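Local coordinates for uridylate-specific endoribonuclease nsp11 (Prrsv 16244b, PDB 5EYI), which probably cleaves RNA at uridylates, degrading the 5'-polyuridine tracts of viral RNA that would otherwise alert host double-stranded RNA sensors, at residues L29-A34 against E46-R51; K10-L15 against D50-S55. The protein carries 1 engineered substitution. All coordinates share one frame; numbering follows the deposited sequence.

Both contacts belong to the N-terminal domain of nsp11 and share the chain around D50 and R51, where a loop runs into strand 51-55; their centres lie about 13 Å apart. Both are buried. Contact 1 joins two loops at the outer end of the domain, its centre about 26 Å from that of the chain, and combines an aromatic face, a small methyl group and a bridging water, with exposed V31 at its border. Contact 2 lies further in, about 13 Å centre to centre, where segments 10-15 and 50-55 touch through aliphatic carbons alone. Polar chemistry thus accompanies the loop end of the shared segment, and purely apolar packing its strand.

Contact 1: L29-A34 against E46-R51; sequences LPVELA and EKWPDR
A34 sets its methyl group over the five-membered ring of the W48 indole. The CB of A34 lies 3.4 Å from the centroid of that ring and only 14° off the ring normal, a CH-pi contact made over the face; its nearest single atom is W48 NE1, at 3.3 Å from A34 CB. A larger side chain, V31, reaches the six-membered ring at CZ2, where its CG2 comes within 3.7 Å of W48 CZ2 in an oblique approach. That methyl is the branch anti to the backbone N of V31, while CG1 takes the position between N and the carbonyl carbon. The indole thus spans from A34 to V31, whose backbones are linked by the hydrogen bond from A34 N to V31 O (3.2 Å).

Near the W48 CB, a water links the two backbones. It lies 2.8 Å from A34 O, to which it probably donates, and accepts from D50 N at 3.2 Å, joining the loops without a direct hydrogen bond. On the tryptophan's own segment, R51 NH1 donates to W48 O over 2.9 Å, nearly straight at 163°; the acceptor sits at the edge of the guanidinium, close to its plane, whereas the donor stands above the carbonyl plane. N44 takes R51 NH2, and F92 engages the same guanidinium by cation-pi.

P21, P35, V39 and T41 also touch W48, so the buried indole lies between the loops before and after strand 39-41, at the outer end of the nsp11 N-terminal domain.

Contact 2: K10-L15 against D50-S55; sequences KVAHNL and DRLVAS
L52 projects from strand 51-55 toward A12 and L15 of the 10-15 segment, an alpha/beta packing in which helix 9-14 lies against the mixed sheet of the N-terminal domain. The closest pair of CA atoms, those of A12 and L52, is 7.7 Å apart, and the leucine side chain bridges this separation. From CB, which points at the helix, the chain continues to CG, anti to the backbone N (chi1 -179°); neither atom comes within 4.2 Å of the 10-15 segment, and the touching is left to the two methyls at the tip. CD1 meets a single partner, L15 CD1, at 4.0 Å. CD2 meets two residues: A12, at CA and CB (each 4.0 Å), and L15, at CD1.

L15 follows the last helical residues, and its side chain crosses that of L52 at about a right angle, so that its CD1 rests near both leucine methyls. No hydrogen bond links the two segments. The sheet also contributes from next door: V40 of the parallel strand 39-41 touches both A12 and L52, while F26 borders A12 from a loop.

The shortest approach between the two segments is from L52 CD2 to L15 CD1, 3.8 Å.

Contact 1: L29-A34 against E46-R51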
ATOM      1  N   LEU A  29      -5.189 -39.599   2.536  1.00 29.34           N
ATOM      2  CA  LEU A  29      -4.901 -40.123   3.865  1.00 29.39           C
ATOM      3  C   LEU A  29      -5.794 -41.348   4.099  1.00 30.33           C
ATOM      4  O   LEU A  29      -6.990 -41.297   3.788  1.00 29.62           O
ATOM      5  CB  LEU A  29      -5.201 -39.059   4.924  1.00 29.50           C
ATOM      6  CG  LEU A  29      -4.862 -39.391   6.382  1.00 30.06           C
ATOM      7  CD1 LEU A  29      -3.356 -39.409   6.619  1.00 30.19           C
ATOM      8  CD2 LEU A  29      -5.530 -38.413   7.336  1.00 29.97           C
ATOM      9  N   PRO A  30      -5.231 -42.446   4.653  1.00 31.33           N
ATOM     10  CA  PRO A  30      -6.088 -43.556   5.086  1.00 31.45           C
ATOM     11  C   PRO A  30      -7.154 -43.087   6.068  1.00 31.75           C
ATOM     12  O   PRO A  30      -6.855 -42.332   6.999  1.00 31.16           O
ATOM     13  CB  PRO A  30      -5.110 -44.516   5.774  1.00 31.73           C
ATOM     14  CG  PRO A  30      -3.806 -44.242   5.120  1.00 31.76           C
ATOM     15  CD  PRO A  30      -3.802 -42.766   4.830  1.00 31.39           C
ATOM     16  N   VAL A  31      -8.387 -43.526   5.843  1.00 32.70           N
ATOM     17  CA  VAL A  31      -9.538 -43.124   6.663  1.00 33.85           C
ATOM     18  C   VAL A  31      -9.347 -43.431   8.160  1.00 34.26           C
ATOM     19  O   VAL A  31      -9.849 -42.711   9.028  1.00 33.07           O
ATOM     20  CB  VAL A  31     -10.850 -43.755   6.107  1.00 35.64           C
ATOM     21  CG1 VAL A  31     -10.877 -45.273   6.298  1.00 35.16           C
ATOM     22  CG2 VAL A  31     -12.073 -43.098   6.731  1.00 36.49           C
ATOM     23  N   GLU A  32      -8.593 -44.490   8.442  1.00 36.01           N
ATOM     24  CA  GLU A  32      -8.242 -44.872   9.817  1.00 38.32           C
ATOM     25  C   GLU A  32      -7.333 -43.854  10.526  1.00 35.69           C
ATOM     26  O   GLU A  32      -7.320 -43.813  11.757  1.00 34.99           O
ATOM     27  CB  GLU A  32      -7.655 -46.307   9.907  1.00 42.87           C
ATOM     28  CG  GLU A  32      -6.826 -46.818   8.722  1.00 47.66           C
ATOM     29  CD  GLU A  32      -7.684 -47.356   7.571  1.00 52.37           C
ATOM     30  OE1 GLU A  32      -7.622 -46.778   6.459  1.00 55.35           O
ATOM     31  OE2 GLU A  32      -8.447 -48.330   7.780  1.00 55.68           O
ATOM     32  N   LEU A  33      -6.593 -43.037   9.764  1.00 31.92           N
ATOM     33  CA  LEU A  33      -5.778 -41.939  10.328  1.00 30.06           C
ATOM     34  C   LEU A  33      -6.477 -40.582  10.389  1.00 28.66           C
ATOM     35  O   LEU A  33      -5.960 -39.658  11.008  1.00 27.33           O
ATOM     36  CB  LEU A  33      -4.455 -41.803   9.558  1.00 30.25           C
ATOM     37  CG  LEU A  33      -3.473 -42.962   9.789  1.00 30.66           C
ATOM     38  CD1 LEU A  33      -2.311 -42.921   8.801  1.00 30.53           C
ATOM     39  CD2 LEU A  33      -2.962 -42.947  11.224  1.00 30.23           C
ATOM     40  N   ALA A  34      -7.655 -40.459   9.784  1.00 27.78           N
ATOM     41  CA  ALA A  34      -8.384 -39.184   9.765  1.00 27.37           C
ATOM     42  C   ALA A  34      -8.782 -38.637  11.140  1.00 27.63           C
ATOM     43  O   ALA A  34      -8.920 -37.425  11.286  1.00 27.14           O
ATOM     44  CB  ALA A  34      -9.608 -39.281   8.857  1.00 28.12           C
ATOM     45  N   GLU A  46     -17.983 -36.715  12.653  1.00 37.43           N
ATOM     46  CA  GLU A  46     -17.626 -36.353  14.029  1.00 39.88           C
ATOM     47  C   GLU A  46     -16.477 -37.175  14.627  1.00 36.38           C
ATOM     48  O   GLU A  46     -15.898 -36.773  15.622  1.00 34.92           O
ATOM     49  CB  GLU A  46     -18.859 -36.416  14.935  1.00 44.03           C
ATOM     50  CG  GLU A  46     -19.809 -35.252  14.693  1.00 48.13           C
ATOM     51  CD  GLU A  46     -21.204 -35.490  15.239  1.00 51.79           C
ATOM     52  OE1 GLU A  46     -21.895 -36.406  14.737  1.00 56.08           O
ATOM     53  OE2 GLU A  46     -21.617 -34.744  16.152  1.00 54.44           O
ATOM     54  N   LYS A  47     -16.136 -38.304  14.013  1.00 35.86           N
ATOM     55  CA  LYS A  47     -14.922 -39.031  14.386  1.00 37.39           C
ATOM     56  C   LYS A  47     -13.623 -38.294  14.010  1.00 34.74           C
ATOM     57  O   LYS A  47     -12.556 -38.681  14.480  1.00 35.40           O
ATOM     58  CB  LYS A  47     -14.914 -40.440  13.781  1.00 39.73           C
ATOM     59  CG  LYS A  47     -16.049 -41.315  14.286  1.00 42.62           C
ATOM     60  CD  LYS A  47     -15.950 -42.748  13.788  1.00 45.67           C
ATOM     61  CE  LYS A  47     -16.285 -42.870  12.311  1.00 47.60           C
ATOM     62  NZ  LYS A  47     -16.854 -44.212  12.002  1.00 50.44           N
ATOM     63  N   TRP A  48     -13.707 -37.266  13.161  1.00 31.46           N
ATOM     64  CA  TRP A  48     -12.546 -36.462  12.762  1.00 29.26           C
ATOM     65  C   TRP A  48     -12.643 -35.074  13.395  1.00 28.93           C
ATOM     66  O   TRP A  48     -13.184 -34.157  12.785  1.00 28.61           O
ATOM     67  CB  TRP A  48     -12.470 -36.364  11.230  1.00 28.31           C
ATOM     68  CG  TRP A  48     -12.624 -37.690  10.532  1.00 26.81           C
ATOM     69  CD1 TRP A  48     -12.320 -38.933  11.029  1.00 26.44           C
ATOM     70  CD2 TRP A  48     -13.115 -37.901   9.208  1.00 26.36           C
ATOM     71  NE1 TRP A  48     -12.611 -39.898  10.101  1.00 26.24           N
ATOM     72  CE2 TRP A  48     -13.100 -39.295   8.973  1.00 26.22           C
ATOM     73  CE3 TRP A  48     -13.577 -37.047   8.195  1.00 26.21           C
ATOM     74  CZ2 TRP A  48     -13.516 -39.853   7.763  1.00 26.45           C
ATOM     75  CZ3 TRP A  48     -13.998 -37.610   6.988  1.00 26.57           C
ATOM     76  CH2 TRP A  48     -13.964 -38.998   6.787  1.00 26.37           C
ATOM     77  N   PRO A  49     -12.104 -34.909  14.622  1.00 28.13           N
ATOM     78  CA  PRO A  49     -12.364 -33.672  15.368  1.00 27.69           C
ATOM     79  C   PRO A  49     -11.755 -32.408  14.785  1.00 26.80           C
ATOM     80  O   PRO A  49     -12.269 -31.327  15.042  1.00 26.65           O
ATOM     81  CB  PRO A  49     -11.784 -33.964  16.760  1.00 27.40           C
ATOM     82  CG  PRO A  49     -10.752 -35.006  16.528  1.00 28.41           C
ATOM     83  CD  PRO A  49     -11.245 -35.838  15.383  1.00 28.58           C
ATOM     84  N   ASP A  50     -10.661 -32.528  14.040  1.00 27.62           N
ATOM     85  CA  ASP A  50     -10.089 -31.388  13.328  1.00 27.63           C
ATOM     86  C   ASP A  50     -10.370 -31.618  11.856  1.00 25.64           C
ATOM     87  O   ASP A  50      -9.763 -32.477  11.221  1.00 25.29           O
ATOM     88  CB  ASP A  50      -8.601 -31.262  13.632  1.00 29.57           C
ATOM     89  CG  ASP A  50      -8.337 -31.173  15.125  1.00 31.90           C
ATOM     90  OD1 ASP A  50      -8.646 -30.124  15.719  1.00 32.17           O
ATOM     91  OD2 ASP A  50      -7.859 -32.164  15.717  1.00 34.33           O
ATOM     92  N   ARG A  51     -11.349 -30.895  11.331  1.00 24.13           N
ATOM     93  CA  ARG A  51     -11.783 -31.107   9.967  1.00 23.40           C
ATOM     94  C   ARG A  51     -12.315 -29.839   9.347  1.00 21.93           C
ATOM     95  O   ARG A  51     -12.896 -28.996  10.028  1.00 22.03           O
ATOM     96  CB  ARG A  51     -12.835 -32.226   9.895  1.00 24.66           C
ATOM     97  CG  ARG A  51     -14.108 -31.952  10.674  1.00 25.01           C
ATOM     98  CD  ARG A  51     -15.120 -33.083  10.522  1.00 25.90           C
ATOM     99  NE  ARG A  51     -16.397 -32.728  11.136  1.00 26.48           N
ATOM    100  CZ  ARG A  51     -16.647 -32.671  12.444  1.00 27.50           C
ATOM    101  NH1 ARG A  51     -15.707 -32.950  13.350  1.00 28.88           N
ATOM    102  NH2 ARG A  51     -17.866 -32.329  12.860  1.00 27.83           N
TER
HETATM  103  O   HOH W   1      -9.391 -35.040  12.622  1.00 22.14           O

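Contact 2: K10-L15 against D50-S55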
ATOM      1  N   LYS A  10      -5.164 -24.545  -2.516  1.00 18.25           N
ATOM      2  CA  LYS A  10      -4.604 -23.413  -1.774  1.00 18.62           C
ATOM      3  C   LYS A  10      -5.485 -22.844  -0.658  1.00 19.01           C
ATOM      4  O   LYS A  10      -4.955 -22.399   0.356  1.00 19.18           O
ATOM      5  CB  LYS A  10      -4.200 -22.294  -2.729  1.00 19.03           C
ATOM      6  CG  LYS A  10      -5.340 -21.673  -3.527  1.00 19.29           C
ATOM      7  CD  LYS A  10      -4.801 -20.913  -4.718  1.00 19.25           C
ATOM      8  CE  LYS A  10      -5.934 -20.429  -5.598  1.00 19.98           C
ATOM      9  NZ  LYS A  10      -5.403 -19.750  -6.808  1.00 20.63           N
ATOM     10  N   VAL A  11      -6.810 -22.853  -0.843  1.00 18.99           N
ATOM     11  CA  VAL A  11      -7.746 -22.352   0.171  1.00 18.59           C
ATOM     12  C   VAL A  11      -7.623 -23.185   1.445  1.00 18.48           C
ATOM     13  O   VAL A  11      -7.480 -22.633   2.547  1.00 18.15           O
ATOM     14  CB  VAL A  11      -9.213 -22.365  -0.335  1.00 18.71           C
ATOM     15  CG1 VAL A  11     -10.211 -22.269   0.807  1.00 18.70           C
ATOM     16  CG2 VAL A  11      -9.450 -21.227  -1.316  1.00 19.03           C
ATOM     17  N   ALA A  12      -7.702 -24.504   1.286  1.00 17.87           N
ATOM     18  CA  ALA A  12      -7.562 -25.427   2.418  1.00 17.96           C
ATOM     19  C   ALA A  12      -6.165 -25.337   3.030  1.00 18.55           C
ATOM     20  O   ALA A  12      -6.045 -25.298   4.248  1.00 18.60           O
ATOM     21  CB  ALA A  12      -7.865 -26.862   1.994  1.00 17.46           C
ATOM     22  N   HIS A  13      -5.122 -25.289   2.188  1.00 18.86           N
ATOM     23  CA  HIS A  13      -3.741 -25.192   2.677  1.00 19.56           C
ATOM     24  C   HIS A  13      -3.570 -23.963   3.571  1.00 20.43           C
ATOM     25  O   HIS A  13      -3.014 -24.062   4.667  1.00 21.00           O
ATOM     26  CB  HIS A  13      -2.720 -25.108   1.542  1.00 19.13           C
ATOM     27  CG  HIS A  13      -2.671 -26.305   0.652  1.00 18.57           C
ATOM     28  ND1 HIS A  13      -3.199 -27.529   1.000  1.00 19.62           N
ATOM     29  CD2 HIS A  13      -2.128 -26.470  -0.576  1.00 18.63           C
ATOM     30  CE1 HIS A  13      -3.005 -28.386   0.014  1.00 18.87           C
ATOM     31  NE2 HIS A  13      -2.345 -27.772  -0.948  1.00 18.73           N
ATOM     32  N   ASN A  14      -4.105 -22.828   3.133  1.00 20.39           N
ATOM     33  CA  ASN A  14      -4.026 -21.588   3.915  1.00 20.68           C
ATOM     34  C   ASN A  14      -4.698 -21.681   5.287  1.00 21.74           C
ATOM     35  O   ASN A  14      -4.357 -20.912   6.177  1.00 22.72           O
ATOM     36  CB  ASN A  14      -4.598 -20.405   3.117  1.00 19.66           C
ATOM     37  CG  ASN A  14      -3.792 -20.102   1.854  1.00 19.51           C
ATOM     38  OD1 ASN A  14      -2.629 -20.465   1.749  1.00 20.19           O
ATOM     39  ND2 ASN A  14      -4.412 -19.449   0.895  1.00 18.74           N
ATOM     40  N   LEU A  15      -5.661 -22.594   5.444  1.00 22.23           N
ATOM     41  CA  LEU A  15      -6.277 -22.897   6.750  1.00 22.36           C
ATOM     42  C   LEU A  15      -5.598 -24.055   7.522  1.00 22.46           C
ATOM     43  O   LEU A  15      -6.040 -24.410   8.607  1.00 22.29           O
ATOM     44  CB  LEU A  15      -7.773 -23.202   6.567  1.00 22.13           C
ATOM     45  CG  LEU A  15      -8.645 -22.032   6.116  1.00 21.99           C
ATOM     46  CD1 LEU A  15     -10.004 -22.517   5.645  1.00 22.21           C
ATOM     47  CD2 LEU A  15      -8.798 -21.020   7.238  1.00 22.30           C
ATOM     48  N   ASP A  50     -10.661 -32.528  14.040  1.00 27.62           N
ATOM     49  CA  ASP A  50     -10.089 -31.388  13.328  1.00 27.63           C
ATOM     50  C   ASP A  50     -10.370 -31.618  11.856  1.00 25.64           C
ATOM     51  O   ASP A  50      -9.763 -32.477  11.221  1.00 25.29           O
ATOM     52  CB  ASP A  50      -8.601 -31.262  13.632  1.00 29.57           C
ATOM     53  CG  ASP A  50      -8.337 -31.173  15.125  1.00 31.90           C
ATOM     54  OD1 ASP A  50      -8.646 -30.124  15.719  1.00 32.17           O
ATOM     55  OD2 ASP A  50      -7.859 -32.164  15.717  1.00 34.33           O
ATOM     56  N   ARG A  51     -11.349 -30.895  11.331  1.00 24.13           N
ATOM     57  CA  ARG A  51     -11.783 -31.107   9.967  1.00 23.40           C
ATOM     58  C   ARG A  51     -12.315 -29.839   9.347  1.00 21.93           C
ATOM     59  O   ARG A  51     -12.896 -28.996  10.028  1.00 22.03           O
ATOM     60  CB  ARG A  51     -12.835 -32.226   9.895  1.00 24.66           C
ATOM     61  CG  ARG A  51     -14.108 -31.952  10.674  1.00 25.01           C
ATOM     62  CD  ARG A  51     -15.120 -33.083  10.522  1.00 25.90           C
ATOM     63  NE  ARG A  51     -16.397 -32.728  11.136  1.00 26.48           N
ATOM     64  CZ  ARG A  51     -16.647 -32.671  12.444  1.00 27.50           C
ATOM     65  NH1 ARG A  51     -15.707 -32.950  13.350  1.00 28.88           N
ATOM     66  NH2 ARG A  51     -17.866 -32.329  12.860  1.00 27.83           N
ATOM     67  N   LEU A  52     -12.103 -29.716   8.046  1.00 20.85           N
ATOM     68  CA  LEU A  52     -12.583 -28.588   7.273  1.00 20.44           C
ATOM     69  C   LEU A  52     -13.585 -29.188   6.316  1.00 20.55           C
ATOM     70  O   LEU A  52     -13.191 -29.879   5.378  1.00 20.09           O
ATOM     71  CB  LEU A  52     -11.427 -27.921   6.520  1.00 19.84           C
ATOM     72  CG  LEU A  52     -11.789 -26.693   5.682  1.00 19.80           C
ATOM     73  CD1 LEU A  52     -12.323 -25.578   6.574  1.00 19.14           C
ATOM     74  CD2 LEU A  52     -10.583 -26.233   4.869  1.00 19.70           C
ATOM     75  N   VAL A  53     -14.875 -28.975   6.576  1.00 20.72           N
ATOM     76  CA  VAL A  53     -15.913 -29.615   5.777  1.00 21.43           C
ATOM     77  C   VAL A  53     -16.334 -28.656   4.673  1.00 21.54           C
ATOM     78  O   VAL A  53     -16.716 -27.525   4.957  1.00 21.59           O
ATOM     79  CB  VAL A  53     -17.150 -30.034   6.608  1.00 22.01           C
ATOM     80  CG1 VAL A  53     -18.186 -30.706   5.705  1.00 22.33           C
ATOM     81  CG2 VAL A  53     -16.753 -30.987   7.735  1.00 22.46           C
ATOM     82  N   ALA A  54     -16.243 -29.125   3.430  1.00 21.61           N
ATOM     83  CA  ALA A  54     -16.754 -28.417   2.259  1.00 21.68           C
ATOM     84  C   ALA A  54     -18.128 -28.977   1.896  1.00 21.67           C
ATOM     85  O   ALA A  54     -18.278 -30.184   1.682  1.00 22.04           O
ATOM     86  CB  ALA A  54     -15.808 -28.607   1.093  1.00 22.19           C
ATOM     87  N   SER A  55     -19.127 -28.114   1.819  1.00 21.64           N
ATOM     88  CA  SER A  55     -20.494 -28.573   1.582  1.00 22.22           C
ATOM     89  C   SER A  55     -21.226 -27.643   0.649  1.00 23.12           C
ATOM     90  O   SER A  55     -20.950 -26.442   0.591  1.00 21.92           O
ATOM     91  CB  SER A  55     -21.257 -28.672   2.904  1.00 22.16           C
ATOM     92  OG  SER A  55     -21.330 -27.414   3.553  1.00 21.85           O
TER